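Local coordinates for protein 3-phytase (Klebsiella pneumoniae, PDB 2WNH) that probably removes phosphate groups from phytate (inositol hexakisphosphate) as a histidine acid phosphatase, at residues 325-328 with 333-336. The protein carries 3 engineered substitutions. Residues are numbered along the deposited sequence; the frame is centred on the assembly and turned at random.
Sequences RWRD and ERYL
Trp-326 and Tyr-335 form an antiparallel hydrogen-bonded pair: Trp-326 N donates to Tyr-335 O at 2.9 Å, and Tyr-335 N returns a bond to Trp-326 O. A third backbone bond runs from Asp-328 N to Glu-333 O and continues the pairing toward the turn. Between these, Arg-327 and Arg-334 are a non-hydrogen-bonded pair, where CA-H...O contacts supplement the amide bonds; Arg-334 CA lies 3.3 Å from Trp-326 O.

Three arginines gather on one face. The side chains of Arg-327 and Arg-334 run alongside each other in the same direction, with guanidinium planes 11° apart and Arg-327 NH1 3.6 Å from Arg-334 NH2. Arg-325 meets Arg-334 differently: its chain, bent at chi3 (80°), brings NE to 3.6 Å from Arg-334 NE while the two planes stand 84° apart. The carboxylate of Glu-17 on strand 14-24 draws the cluster together and probably offsets part of its positive charge: OE2 makes salt bridges to NE of Arg-325 and of Arg-334, and OE1 a long, weak ion pair to Arg-327 NH1. Arg-327 also bonds Gln-15 and makes a salt bridge to Asp-13 of the second subunit, while Arg-325 NH1 reaches the carbonyl of Val-274.

On the other face, Trp-326 and Tyr-335 approach through their CB atoms, 4.5 Å apart, and the indole turns from the neighbouring strand to bond Glu-324 through NE1. Asp-328 CB comes within 4.3 Å of Tyr-335 CE1, and one water joins the hydroxyl OH of Tyr-335 to Asp-328 OD2, 2.8 Å from each, lying in the plane of the ring at its edge.

The whole is the turn-proximal end of a beta hairpin, strands 320-328 and 334-342, within the mixed central sheet of the histidine phosphatase alpha/beta fold.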
ATOM      1  N   ARG B 325       1.756  18.764  25.909  1.00 16.37           N
ATOM      2  CA  ARG B 325       1.676  18.287  27.300  1.00 16.20           C
ATOM      3  C   ARG B 325       2.081  16.826  27.368  1.00 16.60           C
ATOM      4  O   ARG B 325       1.491  15.985  26.693  1.00 16.55           O
ATOM      5  CB  ARG B 325       0.259  18.442  27.873  1.00 16.60           C
ATOM      6  CG  ARG B 325       0.230  18.197  29.391  1.00 20.42           C
ATOM      7  CD  ARG B 325      -1.148  18.403  29.953  1.00 18.30           C
ATOM      8  NE  ARG B 325      -2.040  17.265  29.754  1.00 19.59           N
ATOM      9  CZ  ARG B 325      -3.160  17.297  29.035  1.00 21.17           C
ATOM     10  NH1 ARG B 325      -3.527  18.405  28.388  1.00 23.76           N
ATOM     11  NH2 ARG B 325      -3.915  16.206  28.947  1.00 21.53           N
ATOM     12  N   TRP B 326       3.105  16.561  28.184  1.00 15.13           N
ATOM     13  CA  TRP B 326       3.657  15.243  28.425  1.00 16.61           C
ATOM     14  C   TRP B 326       3.434  14.830  29.866  1.00 17.77           C
ATOM     15  O   TRP B 326       3.296  15.661  30.751  1.00 17.87           O
ATOM     16  CB  TRP B 326       5.157  15.240  28.162  1.00 16.93           C
ATOM     17  CG  TRP B 326       5.517  15.331  26.694  1.00 15.94           C
ATOM     18  CD1 TRP B 326       5.611  16.476  25.923  1.00 17.20           C
ATOM     19  CD2 TRP B 326       5.838  14.237  25.819  1.00 15.20           C
ATOM     20  NE1 TRP B 326       5.971  16.151  24.641  1.00 14.44           N
ATOM     21  CE2 TRP B 326       6.118  14.790  24.541  1.00 16.16           C
ATOM     22  CE3 TRP B 326       5.911  12.846  25.988  1.00 15.75           C
ATOM     23  CZ2 TRP B 326       6.467  13.993  23.432  1.00 16.45           C
ATOM     24  CZ3 TRP B 326       6.266  12.046  24.881  1.00 17.26           C
ATOM     25  CH2 TRP B 326       6.547  12.631  23.622  1.00 18.20           C
ATOM     26  N   ARG B 327       3.426  13.528  30.092  1.00 17.32           N
ATOM     27  CA  ARG B 327       3.240  12.993  31.438  1.00 19.51           C
ATOM     28  C   ARG B 327       4.330  11.977  31.696  1.00 18.77           C
ATOM     29  O   ARG B 327       4.651  11.138  30.833  1.00 16.94           O
ATOM     30  CB  ARG B 327       1.866  12.345  31.545  1.00 20.02           C
ATOM     31  CG  ARG B 327       1.576  11.754  32.884  1.00 22.42           C
ATOM     32  CD  ARG B 327       0.085  11.793  33.118  1.00 21.57           C
ATOM     33  NE  ARG B 327      -0.634  10.934  32.170  1.00 23.91           N
ATOM     34  CZ  ARG B 327      -1.952  10.774  32.184  1.00 21.86           C
ATOM     35  NH1 ARG B 327      -2.683  11.411  33.093  1.00 23.30           N
ATOM     36  NH2 ARG B 327      -2.540   9.978  31.292  1.00 21.66           N
ATOM     37  N   ASP B 328       4.917  12.075  32.893  1.00 18.86           N
ATOM     38  CA  ASP B 328       5.796  11.058  33.417  1.00 19.41           C
ATOM     39  C   ASP B 328       4.935   9.858  33.869  1.00 18.76           C
ATOM     40  O   ASP B 328       4.232   9.959  34.869  1.00 19.06           O
ATOM     41  CB  ASP B 328       6.567  11.656  34.608  1.00 21.00           C
ATOM     42  CG  ASP B 328       7.537  10.667  35.255  1.00 23.70           C
ATOM     43  OD1 ASP B 328       7.655   9.511  34.795  1.00 26.97           O
ATOM     44  OD2 ASP B 328       8.190  11.061  36.238  1.00 27.08           O
ATOM     45  N   GLU B 333       3.101  12.995  36.862  1.00 19.02           N
ATOM     46  CA  GLU B 333       3.497  14.417  36.840  1.00 19.73           C
ATOM     47  C   GLU B 333       3.544  14.979  35.410  1.00 18.79           C
ATOM     48  O   GLU B 333       4.103  14.328  34.525  1.00 19.30           O
ATOM     49  CB  GLU B 333       4.875  14.606  37.493  1.00 19.42           C
ATOM     50  CG  GLU B 333       5.190  16.040  37.943  1.00 26.33           C
ATOM     51  CD  GLU B 333       4.278  16.558  39.066  1.00 30.74           C
ATOM     52  OE1 GLU B 333       3.980  15.803  40.026  1.00 32.73           O
ATOM     53  OE2 GLU B 333       3.867  17.738  38.987  1.00 33.88           O
ATOM     54  N   ARG B 334       3.004  16.189  35.214  1.00 19.35           N
ATOM     55  CA  ARG B 334       2.881  16.769  33.882  1.00 18.05           C
ATOM     56  C   ARG B 334       3.949  17.823  33.580  1.00 18.27           C
ATOM     57  O   ARG B 334       4.429  18.548  34.478  1.00 17.66           O
ATOM     58  CB  ARG B 334       1.484  17.334  33.675  1.00 19.30           C
ATOM     59  CG  ARG B 334       0.458  16.219  33.524  1.00 20.42           C
ATOM     60  CD  ARG B 334      -0.938  16.728  33.645  1.00 23.61           C
ATOM     61  NE  ARG B 334      -1.862  15.806  32.989  1.00 25.09           N
ATOM     62  CZ  ARG B 334      -3.130  15.612  33.361  1.00 27.65           C
ATOM     63  NH1 ARG B 334      -3.624  16.242  34.430  1.00 26.11           N
ATOM     64  NH2 ARG B 334      -3.900  14.769  32.676  1.00 23.69           N
ATOM     65  N   TYR B 335       4.325  17.859  32.300  1.00 17.06           N
ATOM     66  CA  TYR B 335       5.372  18.714  31.765  1.00 16.84           C
ATOM     67  C   TYR B 335       4.892  19.340  30.468  1.00 16.96           C
ATOM     68  O   TYR B 335       3.997  18.826  29.833  1.00 17.46           O
ATOM     69  CB  TYR B 335       6.616  17.885  31.466  1.00 18.45           C
ATOM     70  CG  TYR B 335       7.326  17.429  32.709  1.00 17.97           C
ATOM     71  CD1 TYR B 335       6.852  16.326  33.437  1.00 21.11           C
ATOM     72  CD2 TYR B 335       8.477  18.097  33.170  1.00 19.34           C
ATOM     73  CE1 TYR B 335       7.507  15.888  34.597  1.00 22.53           C
ATOM     74  CE2 TYR B 335       9.131  17.668  34.325  1.00 19.44           C
ATOM     75  CZ  TYR B 335       8.637  16.574  35.028  1.00 21.05           C
ATOM     76  OH  TYR B 335       9.266  16.141  36.171  1.00 22.83           O
ATOM     77  N   LEU B 336       5.514  20.448  30.089  1.00 16.10           N
ATOM     78  CA  LEU B 336       5.230  21.111  28.834  1.00 16.08           C
ATOM     79  C   LEU B 336       6.502  21.133  27.988  1.00 17.24           C
ATOM     80  O   LEU B 336       7.594  21.322  28.515  1.00 17.03           O
ATOM     81  CB  LEU B 336       4.735  22.531  29.117  1.00 16.70           C
ATOM     82  CG  LEU B 336       4.208  23.332  27.935  1.00 18.60           C
ATOM     83  CD1 LEU B 336       2.895  22.736  27.442  1.00 18.23           C
ATOM     84  CD2 LEU B 336       4.038  24.807  28.313  1.00 18.74           C
TER
HETATM   85  O   HOH W   1       8.176  13.754  37.126  1.00 29.42           O